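Local coordinates for E3 SUMO-protein ligase SIZ1 (PDB 3I2D) that acts as a SUMO E3 ligase that promotes attachment of SUMO (Smt3) to septins and PCNA, its SP-RING zinc finger mediating interaction with the E2 enzyme UBC9, at residues 266-271 / 296-301; 277-282 / 290-295. All coordinates share one frame; numbering follows the deposited sequence.

Both contacts lie in the SP-RING domain, their centres about 10 Å apart, and each supplies two of the four ligands of one zinc ion. Contact 1 brings the Cys268 and His270 loop against the run after Cys291 and Cys294; it is partly buried, with Asn267 at the exposed end and Ile298 inside. Contact 2, nested within the loop that contact 1 closes, is also partly buried and sets the buried Phe279 ring of helix 276-285 against the Cys291 to Cys294 turn. Water and aliphatic carbon bridge the first, ring against proline and a carbonyl the second. Ile298 CD1 packs on Phe279 CZ, joining the two, and Ile296 O probably accepts a hydrogen bond from Cys291 N.

Contact 1 of 2, residues 266-271 / 296-301; sequences INCKHL and IDIALE. With ZN (zinc ion), chain B.
Asn267 and Cys268 face Ile298 and Ile296 across two irregular backbones, with CA atoms 7.7 Å apart for Asn267 and Ile298, so that the segments meet through side chains and one water. Both segments belong to the SP-RING zinc finger, the RING-like domain of the Siz/PIAS ligases; 266-271 follows strand 262-265, and the loop segment 296-301 leads toward strand 303-305. Cys268 and His270 give two of the four zinc ligands, and Cys291 and Cys294 complete the site of three cysteines and one histidine. Cys268 SG binds zinc at 2.1 Å; its first torsion (chi1 -81°) sets the sulfur beside the backbone N and anti to the carbonyl carbon. The imidazole of His270 reaches the same ion through NE2, its CD2 and CE1 lying at similar distances from the metal on the two sides of that bond.

The zinc-binding sulfur is also where the aliphatic side chains come close. Ile296 extends its CG1 branch so that CD1 ends 4.2 Å from Cys268 SG, while Ile298 offers its CG2 methyl to the same sulfur at 4.4 Å. These are loose van der Waals contacts that place methyl groups beside the metal-bound sulfur. The same CD1 methyl of Ile296 lies 4.0 Å from Asn267 O, alongside the chain just before the first ligand. Ile298, the buried member, also touches Cys291, Leu303 and the helix residue Phe279. Backbone hydrogen bonding of Ile266 with Asn302 adds a tie between the first loop and the chain just beyond 296-301. Farther from the metal the join becomes polar: one water accepts a weak hydrogen bond from Asn267 ND2 and another, at 3.3 Å, from Ala299 N.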
loop_
_atom_site.group_PDB
_atom_site.type_symbol
_atom_site.label_atom_id
_atom_site.label_comp_id
_atom_site.label_asym_id
_atom_site.label_seq_id
_atom_site.Cartn_x
_atom_site.Cartn_y
_atom_site.Cartn_z
ATOM N N ILE A 266 10.430 -14.155 3.260
ATOM C CA ILE A 266 11.075 -15.294 3.898
ATOM C C ILE A 266 10.365 -16.554 3.363
ATOM O O ILE A 266 10.883 -17.675 3.447
ATOM C CB ILE A 266 10.947 -15.187 5.419
ATOM C CG1 ILE A 266 9.473 -15.236 5.824
ATOM C CG2 ILE A 266 11.599 -13.885 5.886
ATOM C CD1 ILE A 266 9.243 -15.016 7.304
ATOM N N ASN A 267 9.186 -16.337 2.777
ATOM C CA ASN A 267 8.394 -17.403 2.184
ATOM C C ASN A 267 8.802 -17.703 0.741
ATOM O O ASN A 267 8.253 -18.615 0.115
ATOM C CB ASN A 267 6.909 -17.042 2.210
ATOM C CG ASN A 267 6.371 -16.910 3.617
ATOM O OD1 ASN A 267 6.945 -17.453 4.558
ATOM N ND2 ASN A 267 5.259 -16.196 3.768
ATOM N N CYS A 268 9.756 -16.950 0.204
ATOM C CA CYS A 268 10.182 -17.188 -1.172
ATOM C C CYS A 268 11.153 -18.361 -1.304
ATOM O O CYS A 268 12.112 -18.489 -0.545
ATOM C CB CYS A 268 10.795 -15.915 -1.787
ATOM S SG CYS A 268 9.588 -14.662 -2.424
ATOM N N LYS A 269 10.875 -19.230 -2.269
ATOM C CA LYS A 269 11.711 -20.392 -2.536
ATOM C C LYS A 269 12.548 -20.130 -3.774
ATOM O O LYS A 269 12.229 -20.596 -4.866
ATOM C CB LYS A 269 10.853 -21.638 -2.767
ATOM C CG LYS A 269 10.355 -22.320 -1.506
ATOM C CD LYS A 269 9.183 -21.607 -0.857
ATOM C CE LYS A 269 8.821 -22.291 0.466
ATOM N NZ LYS A 269 8.630 -23.771 0.310
ATOM N N HIS A 270 13.605 -19.351 -3.609
ATOM C CA HIS A 270 14.488 -19.044 -4.722
ATOM C C HIS A 270 15.604 -18.124 -4.256
ATOM O O HIS A 270 15.440 -17.353 -3.311
ATOM C CB HIS A 270 13.707 -18.430 -5.913
ATOM C CG HIS A 270 12.992 -17.149 -5.602
ATOM N ND1 HIS A 270 13.646 -15.947 -5.436
ATOM C CD2 HIS A 270 11.673 -16.882 -5.429
ATOM C CE1 HIS A 270 12.763 -14.999 -5.172
ATOM N NE2 HIS A 270 11.558 -15.540 -5.162
ATOM N N LEU A 271 16.748 -18.247 -4.914
ATOM C CA LEU A 271 17.925 -17.461 -4.601
ATOM C C LEU A 271 17.822 -16.004 -5.038
ATOM O O LEU A 271 18.207 -15.098 -4.291
ATOM C CB LEU A 271 19.134 -18.102 -5.267
ATOM C CG LEU A 271 20.254 -18.592 -4.360
ATOM C CD1 LEU A 271 19.696 -19.359 -3.167
ATOM C CD2 LEU A 271 21.172 -19.465 -5.194
ATOM N N ILE A 296 4.546 -14.961 -6.225
ATOM C CA ILE A 296 3.681 -15.303 -5.091
ATOM C C ILE A 296 3.235 -14.065 -4.330
ATOM O O ILE A 296 3.727 -12.971 -4.568
ATOM C CB ILE A 296 4.361 -16.264 -4.063
ATOM C CG1 ILE A 296 5.262 -15.489 -3.102
ATOM C CG2 ILE A 296 5.160 -17.310 -4.789
ATOM C CD1 ILE A 296 5.757 -16.316 -1.917
ATOM N N ASP A 297 2.293 -14.248 -3.413
ATOM C CA ASP A 297 1.810 -13.148 -2.591
ATOM C C ASP A 297 2.751 -12.961 -1.430
ATOM O O ASP A 297 3.085 -13.926 -0.729
ATOM C CB ASP A 297 0.427 -13.440 -2.037
ATOM C CG ASP A 297 -0.629 -12.624 -2.701
ATOM O OD1 ASP A 297 -0.783 -12.773 -3.938
ATOM O OD2 ASP A 297 -1.287 -11.831 -1.989
ATOM N N ILE A 298 3.185 -11.723 -1.221
ATOM C CA ILE A 298 4.091 -11.433 -0.124
ATOM C C ILE A 298 3.559 -10.257 0.659
ATOM O O ILE A 298 2.906 -9.374 0.098
ATOM C CB ILE A 298 5.520 -11.108 -0.627
ATOM C CG1 ILE A 298 5.539 -9.785 -1.360
ATOM C CG2 ILE A 298 6.018 -12.184 -1.580
ATOM C CD1 ILE A 298 6.896 -9.531 -1.972
ATOM N N ALA A 299 3.817 -10.260 1.962
ATOM C CA ALA A 299 3.363 -9.175 2.816
ATOM C C ALA A 299 4.589 -8.401 3.251
ATOM O O ALA A 299 5.657 -8.984 3.403
ATOM C CB ALA A 299 2.636 -9.724 4.022
ATOM N N LEU A 300 4.430 -7.096 3.450
ATOM C CA LEU A 300 5.519 -6.217 3.861
ATOM C C LEU A 300 6.283 -6.758 5.077
ATOM O O LEU A 300 7.514 -6.713 5.118
ATOM C CB LEU A 300 4.951 -4.822 4.156
ATOM C CG LEU A 300 5.877 -3.601 4.067
ATOM C CD1 LEU A 300 6.740 -3.488 5.302
ATOM C CD2 LEU A 300 6.746 -3.715 2.834
ATOM N N GLU A 301 5.553 -7.281 6.057
ATOM C CA GLU A 301 6.164 -7.823 7.270
ATOM C C GLU A 301 7.091 -9.009 7.035
ATOM O O GLU A 301 7.965 -9.286 7.855
ATOM C CB GLU A 301 5.087 -8.224 8.281
ATOM C CG GLU A 301 3.908 -8.967 7.686
ATOM C CD GLU A 301 2.749 -8.037 7.326
ATOM O OE1 GLU A 301 2.958 -7.068 6.548
ATOM O OE2 GLU A 301 1.626 -8.283 7.830
HETATM ZN ZN ZN B . 9.671 -14.819 -4.535
HETATM O O HOH W 1 4.901 -13.307 2.372
#

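Contact 2 of 2, residues 277-282 / 290-295; sequences LWFLHS and QCPVCQ. With ZN (zinc ion), chain B.
The Phe279 ring, carried on helix 276-285, meets the loop of Gln290 and Pro292 in two different ways. Toward Gln290 it presents an edge: CE1 lies 3.5 Å from Gln290 O, and the carbonyl oxygen sits near the ring plane, by the polarised C-H rim. Toward Pro292 the approach is oblique, the two side chains crossing at about a right angle, with Phe279 CD1 3.9 Å from Pro292 CG and the proline CD close to both CD1 and CE1. With CG anti to the backbone N (chi1 177°), the phenyl group projects from the helix toward the loop. Removing the ring, as with an alanine here, would probably open a gap beside Pro292 CG and leave Gln290 O without its aromatic edge.

Pro292 stands between two zinc ligands in the CPVC sequence, which holds the CxxC pair of ligands in this SP-RING finger. Cys291 SG and Cys294 SG each bind zinc at 2.3 Å, with Cys268 and His270 completing the site. The turn is drawn round the first sulfur: Cys294 N points almost straight at Cys291 SG, in a weak hydrogen bond with an N-H...S angle of 175°, and Val293 N gives it a second weak one. Such N-H groups would be expected to offset some of the thiolate's negative charge. Phe274 of strand 274-275 also meets the Phe279 ring and touches Cys291 and Pro292.

The chemistry is therefore divided within the loop: the sulfurs of Cys291 and Cys294 grip the metal, whereas Pro292 and the Gln290 carbonyl meet the Phe279 ring at CD1 and CE1, which implies that 277-282 meets 290-295 by packing rather than by hydrogen bonding.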
loop_
_atom_site.group_PDB
_atom_site.type_symbol
_atom_site.label_atom_id
_atom_site.label_comp_id
_atom_site.label_asym_id
_atom_site.label_seq_id
_atom_site.Cartn_x
_atom_site.Cartn_y
_atom_site.Cartn_z
ATOM N N LEU A 277 14.039 -1.340 -2.305
ATOM C CA LEU A 277 13.659 0.039 -2.532
ATOM C C LEU A 277 12.799 0.160 -3.774
ATOM O O LEU A 277 11.786 0.867 -3.753
ATOM C CB LEU A 277 14.885 0.951 -2.653
ATOM C CG LEU A 277 14.465 2.421 -2.699
ATOM C CD1 LEU A 277 13.633 2.780 -1.468
ATOM C CD2 LEU A 277 15.690 3.274 -2.783
ATOM N N TRP A 278 13.190 -0.526 -4.848
ATOM C CA TRP A 278 12.416 -0.455 -6.074
ATOM C C TRP A 278 11.113 -1.189 -5.895
ATOM O O TRP A 278 10.072 -0.728 -6.347
ATOM C CB TRP A 278 13.175 -1.034 -7.271
ATOM C CG TRP A 278 14.193 -0.081 -7.855
ATOM C CD1 TRP A 278 15.498 0.049 -7.490
ATOM C CD2 TRP A 278 13.970 0.886 -8.891
ATOM N NE1 TRP A 278 16.110 1.033 -8.231
ATOM C CE2 TRP A 278 15.196 1.564 -9.100
ATOM C CE3 TRP A 278 12.856 1.245 -9.663
ATOM C CZ2 TRP A 278 15.341 2.582 -10.051
ATOM C CZ3 TRP A 278 13.001 2.255 -10.609
ATOM C CH2 TRP A 278 14.237 2.912 -10.794
ATOM N N PHE A 279 11.154 -2.333 -5.231
ATOM C CA PHE A 279 9.926 -3.061 -5.022
ATOM C C PHE A 279 8.872 -2.149 -4.376
ATOM O O PHE A 279 7.706 -2.134 -4.782
ATOM C CB PHE A 279 10.173 -4.264 -4.121
ATOM C CG PHE A 279 8.931 -5.034 -3.796
ATOM C CD1 PHE A 279 8.312 -5.818 -4.761
ATOM C CD2 PHE A 279 8.368 -4.967 -2.525
ATOM C CE1 PHE A 279 7.140 -6.538 -4.464
ATOM C CE2 PHE A 279 7.198 -5.678 -2.215
ATOM C CZ PHE A 279 6.584 -6.465 -3.190
ATOM N N LEU A 280 9.295 -1.379 -3.376
ATOM C CA LEU A 280 8.396 -0.501 -2.635
ATOM C C LEU A 280 7.926 0.716 -3.409
ATOM O O LEU A 280 6.823 1.201 -3.180
ATOM C CB LEU A 280 9.061 -0.084 -1.323
ATOM C CG LEU A 280 9.159 -1.210 -0.293
ATOM C CD1 LEU A 280 10.239 -0.907 0.727
ATOM C CD2 LEU A 280 7.816 -1.377 0.382
ATOM N N HIS A 281 8.765 1.212 -4.315
ATOM C CA HIS A 281 8.400 2.352 -5.153
ATOM C C HIS A 281 7.471 1.846 -6.247
ATOM O O HIS A 281 6.651 2.585 -6.757
ATOM C CB HIS A 281 9.644 2.991 -5.771
ATOM C CG HIS A 281 10.203 4.111 -4.952
ATOM N ND1 HIS A 281 9.666 5.378 -4.967
ATOM C CD2 HIS A 281 11.205 4.134 -4.041
ATOM C CE1 HIS A 281 10.311 6.138 -4.098
ATOM N NE2 HIS A 281 11.249 5.408 -3.521
ATOM N N SER A 282 7.619 0.574 -6.600
ATOM C CA SER A 282 6.783 -0.065 -7.598
ATOM C C SER A 282 5.403 -0.346 -6.992
ATOM O O SER A 282 4.383 -0.121 -7.628
ATOM C CB SER A 282 7.400 -1.381 -8.031
ATOM O OG SER A 282 6.611 -1.943 -9.056
ATOM N N GLN A 290 3.182 -8.752 -5.001
ATOM C CA GLN A 290 3.562 -10.039 -5.564
ATOM C C GLN A 290 5.043 -10.007 -5.863
ATOM O O GLN A 290 5.557 -9.025 -6.394
ATOM C CB GLN A 290 2.850 -10.304 -6.874
ATOM C CG GLN A 290 1.458 -10.812 -6.727
ATOM C CD GLN A 290 0.893 -11.269 -8.046
ATOM O OE1 GLN A 290 -0.082 -12.021 -8.082
ATOM N NE2 GLN A 290 1.495 -10.814 -9.144
ATOM N N CYS A 291 5.728 -11.091 -5.545
ATOM C CA CYS A 291 7.145 -11.152 -5.795
ATOM C C CYS A 291 7.405 -11.034 -7.296
ATOM O O CYS A 291 6.741 -11.693 -8.088
ATOM C CB CYS A 291 7.703 -12.471 -5.244
ATOM S SG CYS A 291 9.468 -12.722 -5.504
ATOM N N PRO A 292 8.367 -10.177 -7.703
ATOM C CA PRO A 292 8.739 -9.954 -9.109
ATOM C C PRO A 292 9.390 -11.179 -9.736
ATOM O O PRO A 292 9.415 -11.328 -10.958
ATOM C CB PRO A 292 9.734 -8.795 -9.035
ATOM C CG PRO A 292 9.405 -8.114 -7.741
ATOM C CD PRO A 292 9.110 -9.256 -6.824
ATOM N N VAL A 293 9.926 -12.049 -8.886
ATOM C CA VAL A 293 10.602 -13.256 -9.343
ATOM C C VAL A 293 9.688 -14.502 -9.472
ATOM O O VAL A 293 9.620 -15.114 -10.541
ATOM C CB VAL A 293 11.796 -13.575 -8.405
ATOM C CG1 VAL A 293 12.584 -14.748 -8.937
ATOM C CG2 VAL A 293 12.693 -12.367 -8.279
ATOM N N CYS A 294 8.987 -14.855 -8.394
ATOM C CA CYS A 294 8.100 -16.028 -8.362
ATOM C C CYS A 294 6.598 -15.704 -8.354
ATOM O O CYS A 294 5.759 -16.601 -8.254
ATOM C CB CYS A 294 8.415 -16.872 -7.128
ATOM S SG CYS A 294 8.028 -16.053 -5.555
ATOM N N GLN A 295 6.270 -14.421 -8.433
ATOM C CA GLN A 295 4.891 -13.956 -8.445
ATOM C C GLN A 295 4.014 -14.324 -7.263
ATOM O O GLN A 295 2.826 -14.023 -7.294
ATOM C CB GLN A 295 4.177 -14.414 -9.712
ATOM C CG GLN A 295 4.730 -13.867 -11.004
ATOM C CD GLN A 295 6.082 -14.453 -11.349
ATOM O OE1 GLN A 295 6.283 -15.671 -11.277
ATOM N NE2 GLN A 295 7.019 -13.590 -11.742
HETATM ZN ZN ZN B . 9.671 -14.819 -4.535
#